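Local coordinates for twitching motility pilus retraction protein (Geobacter sulfurreducens PCA, PDB 5ZFQ) that probably uses ATP hydrolysis to drive retraction of the type IV pilus, as a motor ATPase assembled from six protein chains, at residues N257-T262 with A306-V311; S330-G335 with M341-Q346. All blocks are in the same frame, centred on the assembly; numbering follows the deposited sequence.

Contact 1 of 2, residues N257-T262 with A306-V311; sequences NSAVQT and ALEVMV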
loop_
_atom_site.group_PDB
_atom_site.type_symbol
_atom_site.label_atom_id
_atom_site.label_comp_id
_atom_site.label_asym_id
_atom_site.label_seq_id
_atom_site.Cartn_x
_atom_site.Cartn_y
_atom_site.Cartn_z
ATOM N N ASN A 257 3.431 12.288 28.370
ATOM C CA ASN A 257 3.963 12.533 29.702
ATOM C C ASN A 257 3.503 13.824 30.366
ATOM O O ASN A 257 3.975 14.167 31.454
ATOM C CB ASN A 257 5.485 12.518 29.617
ATOM C CG ASN A 257 6.004 11.233 29.035
ATOM O OD1 ASN A 257 6.590 11.219 27.957
ATOM N ND2 ASN A 257 5.787 10.134 29.749
ATOM N N SER A 258 2.597 14.541 29.709
ATOM C CA SER A 258 2.024 15.753 30.283
ATOM C C SER A 258 0.636 15.991 29.696
ATOM O O SER A 258 0.280 15.400 28.673
ATOM C CB SER A 258 2.932 16.962 30.028
ATOM O OG SER A 258 2.909 17.365 28.660
ATOM N N ALA A 259 -0.140 16.851 30.348
ATOM C CA ALA A 259 -1.474 17.206 29.890
ATOM C C ALA A 259 -1.417 17.865 28.521
ATOM O O ALA A 259 -2.156 17.485 27.604
ATOM C CB ALA A 259 -2.137 18.128 30.886
ATOM N N VAL A 260 -0.539 18.858 28.399
ATOM C CA VAL A 260 -0.325 19.579 27.149
ATOM C C VAL A 260 0.122 18.636 26.025
ATOM O O VAL A 260 -0.375 18.689 24.901
ATOM C CB VAL A 260 0.737 20.714 27.332
ATOM C CG1 VAL A 260 1.066 21.381 25.997
ATOM C CG2 VAL A 260 0.257 21.735 28.361
ATOM N N GLN A 261 1.072 17.770 26.338
ATOM C CA GLN A 261 1.549 16.801 25.366
ATOM C C GLN A 261 0.441 15.823 24.976
ATOM O O GLN A 261 0.341 15.425 23.816
ATOM C CB GLN A 261 2.746 16.076 25.945
ATOM C CG GLN A 261 3.472 15.172 25.022
ATOM C CD GLN A 261 4.587 14.455 25.754
ATOM O OE1 GLN A 261 4.424 13.296 26.140
ATOM N NE2 GLN A 261 5.725 15.137 25.960
ATOM N N THR A 262 -0.408 15.475 25.946
ATOM C CA THR A 262 -1.541 14.576 25.721
ATOM C C THR A 262 -2.588 15.179 24.781
ATOM O O THR A 262 -3.044 14.523 23.838
ATOM C CB THR A 262 -2.251 14.211 27.038
ATOM O OG1 THR A 262 -1.391 13.397 27.848
ATOM C CG2 THR A 262 -3.565 13.471 26.749
ATOM N N ALA A 306 4.797 10.290 40.760
ATOM C CA ALA A 306 4.798 11.690 40.424
ATOM C C ALA A 306 3.618 11.840 39.480
ATOM O O ALA A 306 3.415 11.069 38.590
ATOM C CB ALA A 306 6.091 12.108 39.801
ATOM N N LEU A 307 2.859 12.883 39.663
ATOM C CA LEU A 307 1.596 12.974 38.961
ATOM C C LEU A 307 1.268 14.402 38.541
ATOM O O LEU A 307 1.272 15.336 39.363
ATOM C CB LEU A 307 0.477 12.409 39.846
ATOM C CG LEU A 307 -0.975 12.492 39.381
ATOM C CD1 LEU A 307 -1.327 11.430 38.328
ATOM C CD2 LEU A 307 -1.881 12.406 40.604
ATOM N N GLU A 308 0.908 14.563 37.289
ATOM C CA GLU A 308 0.488 15.828 36.802
ATOM C C GLU A 308 -0.997 15.671 36.588
ATOM O O GLU A 308 -1.425 14.753 35.963
ATOM C CB GLU A 308 1.195 16.149 35.514
ATOM C CG GLU A 308 0.533 17.258 34.741
ATOM C CD GLU A 308 1.469 18.073 33.912
ATOM O OE1 GLU A 308 2.259 18.809 34.457
ATOM O OE2 GLU A 308 1.401 17.993 32.710
ATOM N N VAL A 309 -1.786 16.574 37.145
ATOM C CA VAL A 309 -3.226 16.539 36.996
ATOM C C VAL A 309 -3.790 17.797 36.394
ATOM O O VAL A 309 -3.569 18.850 36.891
ATOM C CB VAL A 309 -3.915 16.409 38.355
ATOM C CG1 VAL A 309 -5.405 16.302 38.208
ATOM C CG2 VAL A 309 -3.378 15.248 39.132
ATOM N N MET A 310 -4.565 17.672 35.341
ATOM C CA MET A 310 -5.212 18.809 34.742
ATOM C C MET A 310 -6.718 18.669 34.827
ATOM O O MET A 310 -7.264 17.750 34.293
ATOM C CB MET A 310 -4.838 18.892 33.285
ATOM C CG MET A 310 -5.187 20.189 32.612
ATOM S SD MET A 310 -6.800 20.379 31.906
ATOM C CE MET A 310 -6.933 19.108 30.720
ATOM N N VAL A 311 -7.383 19.604 35.481
ATOM C CA VAL A 311 -8.822 19.599 35.583
ATOM C C VAL A 311 -9.310 20.780 34.801
ATOM O O VAL A 311 -9.007 21.892 35.123
ATOM C CB VAL A 311 -9.299 19.750 37.017
ATOM C CG1 VAL A 311 -10.791 19.554 37.083
ATOM C CG2 VAL A 311 -8.642 18.721 37.896
#
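Around the OE2 edge of the Glu308 carboxylate, where it meets the start of helix 259-268, Ser258 CB (3.3 Å from OE2) and Ala259 CB (4.0 Å) lie obliquely on opposite sides of its plane. The face on the Ala259 side is covered by the terminal methyl of Met332, from helix 328-333. In the carboxylate plane, OE2 uses its anti lone pair to accept from Ala259 N, 3.0 Å away; the bond is nearly straight, with 165° at the hydrogen. OE1 accepts from Met344 N, so this buried carboxylate meets the first turns of two helices, whose N-terminal ends would probably favour its negative charge. CG stands anti to the backbone N (chi1 163°), and the extended chain beyond carries the group off its strand. That strand, 303-310, lies at one edge of the mixed sheet, as counted in this chain, antiparallel to its neighbour 286-296, in what looks like a RecA-like ATPase core, and helix 259-268 follows the sheet strand 249-254. Ser258 is the N-cap: its OG takes Gln261 N at 3.0 Å, while its carbonyl O receives Thr262 N and Thr262 OG1 from opposite faces of the peptide plane. Two residues on from Glu308, Met310 CB packs on Ala259 CB at 3.7 Å. Before the cap, Asn257 ND2 reaches Glu245 of the second subunit.

Contact 2 of 2, residues S330-G335 with M341-Q346; sequences SQMQVG and MQTMNQ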
loop_
_atom_site.group_PDB
_atom_site.type_symbol
_atom_site.label_atom_id
_atom_site.label_comp_id
_atom_site.label_asym_id
_atom_site.label_seq_id
_atom_site.Cartn_x
_atom_site.Cartn_y
_atom_site.Cartn_z
ATOM N N SER A 330 -0.106 27.189 32.148
ATOM C CA SER A 330 -0.264 28.345 33.030
ATOM C C SER A 330 -1.418 28.192 34.018
ATOM O O SER A 330 -1.270 28.462 35.215
ATOM C CB SER A 330 -0.473 29.605 32.195
ATOM O OG SER A 330 -0.893 30.691 33.005
ATOM N N GLN A 331 -2.569 27.762 33.510
ATOM C CA GLN A 331 -3.741 27.543 34.347
ATOM C C GLN A 331 -3.500 26.440 35.379
ATOM O O GLN A 331 -4.116 26.420 36.441
ATOM C CB GLN A 331 -4.949 27.211 33.476
ATOM C CG GLN A 331 -5.413 28.386 32.660
ATOM C CD GLN A 331 -5.728 29.604 33.528
ATOM O OE1 GLN A 331 -6.600 29.546 34.409
ATOM N NE2 GLN A 331 -5.013 30.715 33.287
ATOM N N MET A 332 -2.585 25.532 35.080
ATOM C CA MET A 332 -2.350 24.421 35.984
ATOM C C MET A 332 -1.463 24.827 37.168
ATOM O O MET A 332 -1.508 24.201 38.239
ATOM C CB MET A 332 -1.733 23.256 35.216
ATOM C CG MET A 332 -2.440 22.992 33.913
ATOM S SD MET A 332 -1.844 21.562 33.010
ATOM C CE MET A 332 -1.267 20.470 34.322
ATOM N N GLN A 333 -0.654 25.848 36.967
ATOM C CA GLN A 333 0.232 26.339 38.000
ATOM C C GLN A 333 -0.533 26.901 39.178
ATOM O O GLN A 333 -0.225 26.630 40.329
ATOM C CB GLN A 333 1.125 27.405 37.414
ATOM C CG GLN A 333 2.480 26.913 36.968
ATOM C CD GLN A 333 3.036 27.757 35.858
ATOM O OE1 GLN A 333 2.346 28.585 35.312
ATOM N NE2 GLN A 333 4.288 27.555 35.527
ATOM N N VAL A 334 -1.582 27.645 38.878
ATOM C CA VAL A 334 -2.389 28.292 39.896
ATOM C C VAL A 334 -3.688 27.601 40.270
ATOM O O VAL A 334 -4.487 28.186 40.979
ATOM C CB VAL A 334 -2.749 29.706 39.449
ATOM C CG1 VAL A 334 -1.553 30.342 38.794
ATOM C CG2 VAL A 334 -3.895 29.661 38.480
ATOM N N GLY A 335 -3.901 26.382 39.788
ATOM C CA GLY A 335 -5.131 25.662 40.014
ATOM C C GLY A 335 -5.261 24.718 41.175
ATOM O O GLY A 335 -6.273 24.064 41.310
ATOM N N MET A 341 -5.651 20.882 40.572
ATOM C CA MET A 341 -4.694 20.631 39.536
ATOM C C MET A 341 -3.291 20.745 40.068
ATOM O O MET A 341 -3.060 21.436 41.004
ATOM C CB MET A 341 -4.811 21.662 38.435
ATOM C CG MET A 341 -6.190 21.977 37.970
ATOM S SD MET A 341 -6.130 23.033 36.545
ATOM C CE MET A 341 -5.063 22.124 35.517
ATOM N N GLN A 342 -2.358 20.039 39.465
ATOM C CA GLN A 342 -0.984 20.158 39.833
ATOM C C GLN A 342 -0.140 19.883 38.646
ATOM O O GLN A 342 -0.442 19.017 37.893
ATOM C CB GLN A 342 -0.621 19.199 40.938
ATOM C CG GLN A 342 -1.022 17.777 40.691
ATOM C CD GLN A 342 -0.845 16.887 41.888
ATOM O OE1 GLN A 342 -1.462 17.075 42.903
ATOM N NE2 GLN A 342 -0.007 15.903 41.753
ATOM N N THR A 343 0.947 20.608 38.486
ATOM C CA THR A 343 1.887 20.318 37.412
ATOM C C THR A 343 2.837 19.212 37.861
ATOM O O THR A 343 2.969 18.938 39.061
ATOM C CB THR A 343 2.715 21.556 37.002
ATOM O OG1 THR A 343 3.483 22.010 38.119
ATOM C CG2 THR A 343 1.809 22.698 36.528
ATOM N N MET A 344 3.488 18.582 36.883
ATOM C CA MET A 344 4.554 17.632 37.139
ATOM C C MET A 344 5.634 18.286 37.996
ATOM O O MET A 344 6.104 17.685 38.958
ATOM C CB MET A 344 5.147 17.106 35.827
ATOM C CG MET A 344 6.237 16.079 36.036
ATOM S SD MET A 344 5.641 14.652 37.005
ATOM C CE MET A 344 4.419 13.948 35.901
ATOM N N ASN A 345 6.004 19.524 37.671
ATOM C CA ASN A 345 6.983 20.239 38.485
ATOM C C ASN A 345 6.484 20.436 39.919
ATOM O O ASN A 345 7.252 20.245 40.863
ATOM C CB ASN A 345 7.365 21.593 37.860
ATOM C CG ASN A 345 8.624 21.505 36.983
ATOM O OD1 ASN A 345 9.352 20.503 37.015
ATOM N ND2 ASN A 345 8.875 22.544 36.192
ATOM N N GLN A 346 5.211 20.792 40.101
ATOM C CA GLN A 346 4.670 20.939 41.452
ATOM C C GLN A 346 4.741 19.613 42.188
ATOM O O GLN A 346 5.157 19.570 43.336
ATOM C CB GLN A 346 3.236 21.471 41.428
ATOM C CG GLN A 346 3.178 22.961 41.130
ATOM C CD GLN A 346 1.769 23.487 40.913
ATOM O OE1 GLN A 346 0.895 22.772 40.415
ATOM N NE2 GLN A 346 1.548 24.754 41.260
#
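A short connection folds back on itself here: the weakly bonded end of helix 328-333 and the residues after it pack against the start of helix 344-353, next to strand 303-310. Methionines fill the inner side. Met332 and Met341 cross at about a right angle, and Met310 touches both from the strand. Met341 SD lies beside the backbone of the preceding helix, 3.9 Å from Gln331 O. Thr343 adds its methyl, with CG2 3.8 Å from Met332 CB. At the turn, Met341 N reaches Gly335 O in a weak bond of 3.3 Å, and Gly335 itself is poorly ordered. The stronger polar link is the side-chain amide of Gln346, on an extended chain. NE2 donates to Gln333 O over 2.7 Å, in the carbonyl plane and on a lone pair, though bent to 142° at the hydrogen. OE1 takes Thr343 N at 2.9 Å, the donor tilted 22° from the side-chain carbonyl plane, so both ends of the amide are held and its rotation is set. With a glutamate in its place the Gln333 carbonyl would probably lose its donor and be left facing a second oxygen. Thr343 OG1, turned between the backbone N and the carbonyl carbon (chi1 61°), accepts Gln346 N at 2.9 Å; together the two reciprocal bonds make a capping box at the N terminus of helix 344-353.

How the contacts relate
From the N terminus, the chain leaves sheet strand 249-254 and enters 257-262, then runs through helix 275-285 and the antiparallel pair 286-296 and 303-310 before contact 1 closes a loop of 43 residues on the edge strand. It then passes helix 314-321 to 330-335, and contact 2 closes when 341-346 folds back, with five residues between. The two come in series, neither nesting nor crossing, with centres about 9 Å apart. They meet at strand 303-310: Gln342 pairs through its backbone with Val309, and its NE2 reaches Leu307 O at 2.8 Å. The start of helix 344-353 is thereby tied to the sheet edge.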